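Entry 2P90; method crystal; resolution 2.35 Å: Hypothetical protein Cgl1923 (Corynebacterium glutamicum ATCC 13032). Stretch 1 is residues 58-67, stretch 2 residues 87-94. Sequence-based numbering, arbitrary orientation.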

# COMPACT_ATOMS: atom_id res chain seq x y z
N ILE B 58 21.53 -1.35 19.54
CA ILE B 58 21.19 -2.50 20.37
C ILE B 58 20.51 -3.63 19.58
O ILE B 58 20.87 -4.81 19.71
CB ILE B 58 20.24 -2.08 21.50
CG1 ILE B 58 20.96 -1.19 22.52
CG2 ILE B 58 19.56 -3.30 22.15
CD1 ILE B 58 20.05 -0.67 23.56
N ALA B 59 19.49 -3.26 18.79
CA ALA B 59 18.70 -4.22 18.02
C ALA B 59 18.30 -3.60 16.69
O ALA B 59 18.05 -2.39 16.61
CB ALA B 59 17.47 -4.64 18.78
N SER B 60 18.26 -4.44 15.65
CA SER B 60 17.77 -4.04 14.34
C SER B 60 16.58 -4.88 13.97
O SER B 60 16.63 -6.10 13.99
CB SER B 60 18.84 -4.22 13.27
OG SER B 60 19.78 -3.17 13.33
N PHE B 61 15.50 -4.21 13.62
CA PHE B 61 14.36 -4.90 13.08
C PHE B 61 14.56 -5.32 11.62
O PHE B 61 15.31 -4.67 10.83
CB PHE B 61 13.12 -4.04 13.29
CG PHE B 61 12.67 -3.99 14.74
CD1 PHE B 61 11.61 -4.77 15.18
CD2 PHE B 61 13.34 -3.18 15.68
CE1 PHE B 61 11.19 -4.74 16.53
CE2 PHE B 61 12.94 -3.15 17.03
CZ PHE B 61 11.85 -3.94 17.46
N ASN B 62 13.93 -6.45 11.28
CA ASN B 62 13.95 -6.99 9.93
C ASN B 62 12.89 -6.34 9.08
O ASN B 62 11.69 -6.58 9.26
CB ASN B 62 13.73 -8.52 9.95
CG ASN B 62 13.86 -9.16 8.54
OD1 ASN B 62 14.12 -8.48 7.54
ND2 ASN B 62 13.70 -10.45 8.49
N ASN B 63 13.33 -5.51 8.15
CA ASN B 63 12.45 -4.85 7.17
C ASN B 63 11.67 -5.79 6.22
O ASN B 63 10.61 -5.45 5.72
CB ASN B 63 13.26 -3.85 6.36
CG ASN B 63 13.56 -2.57 7.14
OD1 ASN B 63 13.23 -2.44 8.34
ND2 ASN B 63 14.14 -1.58 6.43
N ASP B 64 12.18 -6.99 5.99
CA ASP B 64 11.45 -7.97 5.17
C ASP B 64 10.15 -8.42 5.86
O ASP B 64 9.17 -8.76 5.18
CB ASP B 64 12.33 -9.16 4.81
CG ASP B 64 13.33 -8.85 3.68
OD1 ASP B 64 13.31 -7.76 3.05
OD2 ASP B 64 14.15 -9.73 3.38
N GLU B 65 10.14 -8.38 7.20
CA GLU B 65 8.93 -8.72 7.94
C GLU B 65 7.98 -7.53 8.06
O GLU B 65 6.80 -7.74 8.26
CB GLU B 65 9.26 -9.27 9.36
CG GLU B 65 9.98 -10.65 9.39
CD GLU B 65 9.13 -11.82 8.87
OE1 GLU B 65 7.92 -11.93 9.17
OE2 GLU B 65 9.70 -12.66 8.16
N LEU B 66 8.49 -6.30 7.90
CA LEU B 66 7.86 -5.10 8.44
C LEU B 66 7.44 -4.06 7.43
O LEU B 66 6.47 -3.34 7.66
CB LEU B 66 8.71 -4.49 9.57
CG LEU B 66 8.80 -5.35 10.88
CD1 LEU B 66 9.87 -4.83 11.86
CD2 LEU B 66 7.45 -5.51 11.61
N ILE B 67 8.11 -4.03 6.27
CA ILE B 67 7.99 -2.93 5.30
C ILE B 67 7.38 -3.38 3.94
O ILE B 67 7.75 -4.44 3.38
CB ILE B 67 9.42 -2.30 5.01
CG1 ILE B 67 10.12 -1.77 6.30
CG2 ILE B 67 9.42 -1.29 3.84
CD1 ILE B 67 9.39 -0.65 7.07
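Stretch 2 87-94: DELNLGLH

Two successive backbone amides of stretch 1 converge on a single carbonyl of stretch 2: L93 O accepts from I58 N at 2.7 Å and from A59 N at 3.3 Å. Psi of -49° at I58, where a strand would have a large positive value, brings its N-H and that of A59 to the same side, as in a beta bulge.

Beyond this irregularity stretch 2 runs as an antiparallel partner. Strand 92-94 makes an angle of 168° with strand 58-61, and the axes approach to 4.7 Å. A59 and L93 form the hydrogen-bonded pair, with L93 N donating to A59 O at 2.9 Å. S60 and G92 form the next, non-hydrogen-bonded pair, CA to CA 4.5 Å. F61 N donates to L91 O at 3.0 Å, but in the other direction a water intervenes, accepting from L91 N and donating to F61 O. Glycine suits its place because an ideal CB on G92 would come 2.5 Å from N90 ND2, a clash within its own stretch. G92 CA lies 3.2 Å from A59 O in a CA-H...O contact. N90 brings its OD1 within 3.1 Å of S60 OG, which donates a hydrogen bond to it.

A59 and L93 point to the same face, CB to CB 4.2 Å. L93 CD2 also reaches I58 CG2 at 4.1 Å. L91 turns toward stretch 1, where its CD2 packs 3.8 Å from F61 CB and 4.1 Å from L66 CD1, so that L91 bridges F61 of strand 58-61 and L66 of the weakly bonded helix after it.

Before its strand, stretch 2 is loop. L89 has positive phi (53/44), and L89 O accepts from N63 ND2 at 3.0 Å. The amide of N63 suits this polar part of the contact because it can donate and accept: the water between F61 O and L91 N also donates to N63 OD1, while another joins N63 ND2 to E88 O.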

# COMPACT_ATOMS: atom_id res chain seq x y z
N ASP B 87 19.51 3.84 0.87
CA ASP B 87 19.01 4.05 2.23
C ASP B 87 18.55 2.72 2.85
O ASP B 87 17.62 2.06 2.34
CB ASP B 87 17.85 5.04 2.15
CG ASP B 87 17.19 5.34 3.50
OD1 ASP B 87 17.60 4.84 4.57
OD2 ASP B 87 16.22 6.12 3.47
N GLU B 88 19.20 2.32 3.95
CA GLU B 88 18.89 1.04 4.61
C GLU B 88 17.54 1.03 5.34
O GLU B 88 17.02 -0.03 5.64
CB GLU B 88 20.00 0.66 5.59
CG GLU B 88 21.10 -0.17 4.98
CD GLU B 88 22.12 -0.64 6.00
OE1 GLU B 88 21.71 -1.02 7.14
OE2 GLU B 88 23.34 -0.63 5.66
N LEU B 89 17.00 2.22 5.61
CA LEU B 89 15.73 2.38 6.33
C LEU B 89 15.74 1.62 7.65
O LEU B 89 14.78 0.94 7.98
CB LEU B 89 14.50 1.95 5.49
CG LEU B 89 13.63 2.88 4.65
CD1 LEU B 89 12.18 2.36 4.61
CD2 LEU B 89 13.58 4.33 5.06
N ASN B 90 16.84 1.73 8.39
CA ASN B 90 17.00 1.00 9.65
C ASN B 90 15.98 1.45 10.68
O ASN B 90 15.83 2.62 10.95
CB ASN B 90 18.41 1.14 10.22
CG ASN B 90 18.58 0.43 11.59
OD1 ASN B 90 18.61 -0.83 11.70
ND2 ASN B 90 18.69 1.24 12.65
N LEU B 91 15.21 0.48 11.17
CA LEU B 91 14.36 0.63 12.32
C LEU B 91 15.19 -0.04 13.41
O LEU B 91 15.33 -1.26 13.42
CB LEU B 91 13.02 -0.09 12.11
CG LEU B 91 11.96 -0.14 13.24
CD1 LEU B 91 11.45 1.25 13.58
CD2 LEU B 91 10.82 -0.99 12.85
N GLY B 92 15.79 0.75 14.29
CA GLY B 92 16.67 0.20 15.28
C GLY B 92 16.38 0.74 16.66
O GLY B 92 15.77 1.79 16.81
N LEU B 93 16.80 -0.03 17.66
CA LEU B 93 16.81 0.38 19.05
C LEU B 93 18.24 0.75 19.41
O LEU B 93 19.19 -0.03 19.17
CB LEU B 93 16.32 -0.77 19.93
CG LEU B 93 16.21 -0.49 21.43
CD1 LEU B 93 15.23 0.64 21.67
CD2 LEU B 93 15.74 -1.74 22.17
N HIS B 94 18.39 1.96 19.94
CA HIS B 94 19.73 2.48 20.31
C HIS B 94 19.80 2.83 21.77
O HIS B 94 18.77 3.20 22.37
CB HIS B 94 20.08 3.76 19.56
CG HIS B 94 20.14 3.59 18.08
ND1 HIS B 94 19.03 3.73 17.27
CD2 HIS B 94 21.18 3.28 17.27
CE1 HIS B 94 19.39 3.52 16.02
NE2 HIS B 94 20.68 3.24 15.99
O HOH W 1 15.35 -2.25 9.94
O HOH W 2 15.84 -1.87 3.92